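Long-range contact in mannose-6-phosphate isomerase (PDB 2QH5), which probably makes GDP-mannose from mannose 1-phosphate and GTP through its N-terminal nucleotidyltransferase domain, the part present here: residues Ile145-Glu156 with Ala175-Phe186. Residues are numbered along the deposited sequence; the frame is centred on the assembly and turned at random.
Sequences IDKPNTEFGYIE and AIEFQKSGGFYF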
loop_
_atom_site.group_PDB
_atom_site.type_symbol
_atom_site.label_atom_id
_atom_site.label_comp_id
_atom_site.label_asym_id
_atom_site.label_seq_id
_atom_site.Cartn_x
_atom_site.Cartn_y
_atom_site.Cartn_z
ATOM N N ILE A 145 -15.977 -8.786 -7.900
ATOM C CA ILE A 145 -16.721 -9.296 -6.755
ATOM C C ILE A 145 -17.435 -10.616 -7.047
ATOM O O ILE A 145 -18.122 -10.750 -8.063
ATOM C CB ILE A 145 -17.785 -8.264 -6.308
ATOM C CG1 ILE A 145 -17.151 -6.885 -6.105
ATOM C CG2 ILE A 145 -18.510 -8.738 -5.054
ATOM C CD1 ILE A 145 -18.152 -5.777 -5.838
ATOM N N ASP A 146 -17.264 -11.591 -6.156
ATOM C CA ASP A 146 -18.137 -12.765 -6.133
ATOM C C ASP A 146 -18.980 -12.804 -4.850
ATOM O O ASP A 146 -20.212 -12.774 -4.913
ATOM C CB ASP A 146 -17.362 -14.080 -6.364
ATOM C CG ASP A 146 -15.956 -14.057 -5.783
ATOM O OD1 ASP A 146 -15.806 -13.810 -4.566
ATOM O OD2 ASP A 146 -14.999 -14.309 -6.548
ATOM N N LYS A 147 -18.314 -12.848 -3.698
ATOM C CA LYS A 147 -19.000 -12.846 -2.405
ATOM C C LYS A 147 -18.942 -11.466 -1.746
ATOM O O LYS A 147 -17.882 -11.035 -1.290
ATOM C CB LYS A 147 -18.416 -13.912 -1.467
ATOM C CG LYS A 147 -18.810 -15.354 -1.801
ATOM C CD LYS A 147 -17.817 -16.037 -2.746
ATOM C CE LYS A 147 -16.446 -16.225 -2.096
ATOM N NZ LYS A 147 -16.509 -16.989 -0.815
ATOM N N PRO A 148 -20.091 -10.771 -1.695
ATOM C CA PRO A 148 -20.177 -9.404 -1.170
ATOM C C PRO A 148 -20.048 -9.267 0.360
ATOM O O PRO A 148 -21.057 -9.266 1.073
ATOM C CB PRO A 148 -21.559 -8.932 -1.642
ATOM C CG PRO A 148 -22.347 -10.172 -1.858
ATOM C CD PRO A 148 -21.390 -11.276 -2.177
ATOM N N ASN A 149 -18.814 -9.132 0.850
ATOM C CA ASN A 149 -18.577 -8.850 2.274
ATOM C C ASN A 149 -18.246 -7.375 2.537
ATOM O O ASN A 149 -17.622 -6.709 1.708
ATOM C CB ASN A 149 -17.511 -9.781 2.873
ATOM C CG ASN A 149 -16.106 -9.459 2.396
ATOM O OD1 ASN A 149 -15.350 -8.767 3.082
ATOM N ND2 ASN A 149 -15.748 -9.962 1.220
ATOM N N THR A 150 -18.660 -6.880 3.699
ATOM C CA THR A 150 -18.662 -5.441 3.980
ATOM C C THR A 150 -17.409 -4.905 4.674
ATOM O O THR A 150 -17.411 -3.787 5.196
ATOM C CB THR A 150 -19.892 -5.045 4.814
ATOM O OG1 THR A 150 -19.904 -5.785 6.041
ATOM C CG2 THR A 150 -21.161 -5.332 4.041
ATOM N N GLU A 151 -16.345 -5.703 4.678
ATOM C CA GLU A 151 -15.071 -5.280 5.249
ATOM C C GLU A 151 -14.204 -4.604 4.191
ATOM O O GLU A 151 -13.243 -3.906 4.518
ATOM C CB GLU A 151 -14.334 -6.475 5.862
ATOM C CG GLU A 151 -14.938 -6.983 7.171
ATOM C CD GLU A 151 -14.449 -8.373 7.552
ATOM O OE1 GLU A 151 -14.699 -9.333 6.787
ATOM O OE2 GLU A 151 -13.823 -8.505 8.626
ATOM N N PHE A 152 -14.562 -4.811 2.923
ATOM C CA PHE A 152 -13.783 -4.304 1.793
ATOM C C PHE A 152 -14.198 -2.916 1.310
ATOM O O PHE A 152 -15.265 -2.406 1.669
ATOM C CB PHE A 152 -13.843 -5.285 0.622
ATOM C CG PHE A 152 -12.840 -6.394 0.708
ATOM C CD1 PHE A 152 -11.479 -6.123 0.651
ATOM C CD2 PHE A 152 -13.253 -7.712 0.830
ATOM C CE1 PHE A 152 -10.547 -7.147 0.729
ATOM C CE2 PHE A 152 -12.330 -8.746 0.905
ATOM C CZ PHE A 152 -10.974 -8.463 0.854
ATOM N N GLY A 153 -13.327 -2.317 0.499
ATOM C CA GLY A 153 -13.624 -1.071 -0.202
ATOM C C GLY A 153 -14.239 -1.355 -1.561
ATOM O O GLY A 153 -13.844 -2.295 -2.259
ATOM N N TYR A 154 -15.221 -0.543 -1.931
ATOM C CA TYR A 154 -15.930 -0.734 -3.186
ATOM C C TYR A 154 -15.599 0.385 -4.154
ATOM O O TYR A 154 -15.799 1.564 -3.849
ATOM C CB TYR A 154 -17.441 -0.801 -2.952
ATOM C CG TYR A 154 -17.940 -2.150 -2.478
ATOM C CD1 TYR A 154 -17.533 -2.684 -1.253
ATOM C CD2 TYR A 154 -18.830 -2.890 -3.252
ATOM C CE1 TYR A 154 -17.989 -3.917 -0.820
ATOM C CE2 TYR A 154 -19.294 -4.121 -2.826
ATOM C CZ TYR A 154 -18.869 -4.629 -1.612
ATOM O OH TYR A 154 -19.332 -5.852 -1.192
ATOM N N ILE A 155 -15.076 0.002 -5.315
ATOM C CA ILE A 155 -14.822 0.947 -6.400
ATOM C C ILE A 155 -15.932 0.841 -7.441
ATOM O O ILE A 155 -16.148 -0.229 -8.016
ATOM C CB ILE A 155 -13.473 0.675 -7.107
ATOM C CG1 ILE A 155 -12.327 0.580 -6.101
ATOM C CG2 ILE A 155 -13.193 1.760 -8.128
ATOM C CD1 ILE A 155 -11.067 -0.048 -6.671
ATOM N N GLU A 156 -16.642 1.943 -7.678
ATOM C CA GLU A 156 -17.595 1.985 -8.784
ATOM C C GLU A 156 -16.875 2.384 -10.054
ATOM O O GLU A 156 -16.369 3.498 -10.162
ATOM C CB GLU A 156 -18.747 2.961 -8.533
ATOM C CG GLU A 156 -19.796 2.917 -9.648
ATOM C CD GLU A 156 -21.048 3.724 -9.347
ATOM O OE1 GLU A 156 -21.824 3.987 -10.287
ATOM O OE2 GLU A 156 -21.268 4.087 -8.177
ATOM N N ALA A 175 -24.051 -3.422 -0.106
ATOM C CA ALA A 175 -23.115 -4.397 -0.678
ATOM C C ALA A 175 -23.806 -5.445 -1.553
ATOM O O ALA A 175 -23.179 -6.052 -2.428
ATOM C CB ALA A 175 -22.317 -5.077 0.429
ATOM N N ILE A 176 -25.095 -5.651 -1.302
ATOM C CA ILE A 176 -25.889 -6.597 -2.071
ATOM C C ILE A 176 -26.611 -5.853 -3.197
ATOM O O ILE A 176 -26.931 -6.436 -4.237
ATOM C CB ILE A 176 -26.869 -7.385 -1.147
ATOM C CG1 ILE A 176 -26.510 -8.877 -1.126
ATOM C CG2 ILE A 176 -28.349 -7.124 -1.493
ATOM C CD1 ILE A 176 -25.465 -9.240 -0.084
ATOM N N GLU A 177 -26.837 -4.557 -2.988
ATOM C CA GLU A 177 -27.466 -3.700 -3.989
ATOM C C GLU A 177 -26.490 -3.375 -5.120
ATOM O O GLU A 177 -26.881 -3.311 -6.288
ATOM C CB GLU A 177 -27.972 -2.414 -3.335
ATOM C CG GLU A 177 -28.994 -1.653 -4.157
ATOM C CD GLU A 177 -29.769 -0.644 -3.328
ATOM O OE1 GLU A 177 -29.143 0.088 -2.528
ATOM O OE2 GLU A 177 -31.007 -0.583 -3.485
ATOM N N PHE A 178 -25.223 -3.180 -4.762
ATOM C CA PHE A 178 -24.161 -2.931 -5.736
ATOM C C PHE A 178 -23.657 -4.239 -6.351
ATOM O O PHE A 178 -22.859 -4.230 -7.292
ATOM C CB PHE A 178 -22.998 -2.156 -5.099
ATOM C CG PHE A 178 -23.370 -0.777 -4.605
ATOM C CD1 PHE A 178 -24.328 -0.010 -5.264
ATOM C CD2 PHE A 178 -22.734 -0.231 -3.495
ATOM C CE1 PHE A 178 -24.661 1.262 -4.810
ATOM C CE2 PHE A 178 -23.059 1.040 -3.032
ATOM C CZ PHE A 178 -24.023 1.788 -3.692
ATOM N N GLN A 179 -24.123 -5.358 -5.798
ATOM C CA GLN A 179 -23.871 -6.679 -6.362
ATOM C C GLN A 179 -24.653 -6.833 -7.664
ATOM O O GLN A 179 -24.091 -7.208 -8.697
ATOM C CB GLN A 179 -24.285 -7.768 -5.364
ATOM C CG GLN A 179 -23.920 -9.188 -5.774
ATOM C CD GLN A 179 -22.440 -9.478 -5.608
ATOM O OE1 GLN A 179 -21.735 -8.762 -4.899
ATOM N NE2 GLN A 179 -21.964 -10.532 -6.262
ATOM N N LYS A 180 -25.949 -6.527 -7.591
ATOM C CA LYS A 180 -26.872 -6.618 -8.723
ATOM C C LYS A 180 -26.573 -5.569 -9.799
ATOM O O LYS A 180 -26.703 -5.844 -10.995
ATOM C CB LYS A 180 -28.320 -6.472 -8.234
ATOM C CG LYS A 180 -29.381 -6.652 -9.316
ATOM C CD LYS A 180 -30.681 -5.956 -8.944
ATOM C CE LYS A 180 -31.654 -5.949 -10.113
ATOM N NZ LYS A 180 -32.887 -5.172 -9.806
ATOM N N SER A 181 -26.169 -4.375 -9.363
ATOM C CA SER A 181 -25.909 -3.247 -10.260
ATOM C C SER A 181 -24.859 -3.523 -11.345
ATOM O O SER A 181 -25.056 -3.162 -12.507
ATOM C CB SER A 181 -25.506 -2.012 -9.452
ATOM O OG SER A 181 -26.640 -1.335 -8.945
ATOM N N GLY A 182 -23.752 -4.157 -10.966
ATOM C CA GLY A 182 -22.652 -4.405 -11.898
ATOM C C GLY A 182 -21.764 -3.184 -12.068
ATOM O O GLY A 182 -22.189 -2.054 -11.821
ATOM N N GLY A 183 -20.526 -3.406 -12.497
ATOM C CA GLY A 183 -19.555 -2.319 -12.613
ATOM C C GLY A 183 -18.975 -1.928 -11.261
ATOM O O GLY A 183 -18.538 -0.786 -11.063
ATOM N N PHE A 184 -18.982 -2.884 -10.332
ATOM C CA PHE A 184 -18.401 -2.703 -9.003
ATOM C C PHE A 184 -17.273 -3.693 -8.741
ATOM O O PHE A 184 -17.402 -4.889 -9.021
ATOM C CB PHE A 184 -19.473 -2.815 -7.921
ATOM C CG PHE A 184 -20.118 -1.508 -7.583
ATOM C CD1 PHE A 184 -21.312 -1.134 -8.181
ATOM C CD2 PHE A 184 -19.519 -0.639 -6.678
ATOM C CE1 PHE A 184 -21.907 0.082 -7.876
ATOM C CE2 PHE A 184 -20.107 0.577 -6.361
ATOM C CZ PHE A 184 -21.304 0.940 -6.959
ATOM N N TYR A 185 -16.169 -3.178 -8.208
ATOM C CA TYR A 185 -14.985 -3.981 -7.921
ATOM C C TYR A 185 -14.577 -3.847 -6.449
ATOM O O TYR A 185 -14.817 -2.814 -5.814
ATOM C CB TYR A 185 -13.810 -3.544 -8.802
ATOM C CG TYR A 185 -14.001 -3.670 -10.303
ATOM C CD1 TYR A 185 -13.354 -4.673 -11.024
ATOM C CD2 TYR A 185 -14.789 -2.764 -11.009
ATOM C CE1 TYR A 185 -13.506 -4.781 -12.403
ATOM C CE2 TYR A 185 -14.954 -2.870 -12.384
ATOM C CZ TYR A 185 -14.309 -3.876 -13.074
ATOM O OH TYR A 185 -14.475 -3.969 -14.437
ATOM N N PHE A 186 -13.965 -4.899 -5.910
ATOM C CA PHE A 186 -13.310 -4.819 -4.608
ATOM C C PHE A 186 -12.022 -4.034 -4.768
ATOM O O PHE A 186 -11.248 -4.276 -5.696
ATOM C CB PHE A 186 -12.951 -6.210 -4.071
ATOM C CG PHE A 186 -14.107 -6.961 -3.464
ATOM C CD1 PHE A 186 -15.003 -6.325 -2.607
ATOM C CD2 PHE A 186 -14.275 -8.321 -3.723
ATOM C CE1 PHE A 186 -16.062 -7.025 -2.035
ATOM C CE2 PHE A 186 -15.328 -9.027 -3.159
ATOM C CZ PHE A 186 -16.224 -8.378 -2.309
#
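With CG anti to its carbonyl carbon (chi1 -79°), F186 lies alongside Y154 and turns the CE1 edge of its ring onto the Y154 face, CE1 to CZ of Y154 3.7 Å. The two ring planes are 79° apart, an edge-to-face pair. I145 CG1 sits almost on the normal of one F186 face, 3.9 Å from the ring centroid, in a CH-pi contact. The opposite face takes F152, whose ring is tilted by 40°, and K147 O meets the ring edge in plane at F186 CZ. Y154 and F186 project from the antiparallel strands 153-156 and 184-186, in which I155 and Y185 form a hydrogen-bonded pair, I155 N to Y185 O 2.9 Å and Y185 N to I155 O 3.0 Å. On the face shared by Y154 and F186, E156 stretches over F184 with CG above the ring, while its carboxylate is paired with R165 of strand 165-168. Helix 172-181 packs on the loop and on Y154 through A175, I176 and Q179. A175 CB touches Y154 OH, and I176 CD1 meets P148 CG at 3.7 Å. Q179, bent at chi2, crosses P148 and gives D146 O a weak bond from NE2 (3.1 Å). Its OE1, buried against I145 CG2 and P148 CB, finds no polar partner. In this GT-A-type domain the loop 145-152 thus rests on the helix and strand mainly by aromatic and aliphatic packing plus one weak hydrogen bond, while the two straight bonds lie in the strand pair.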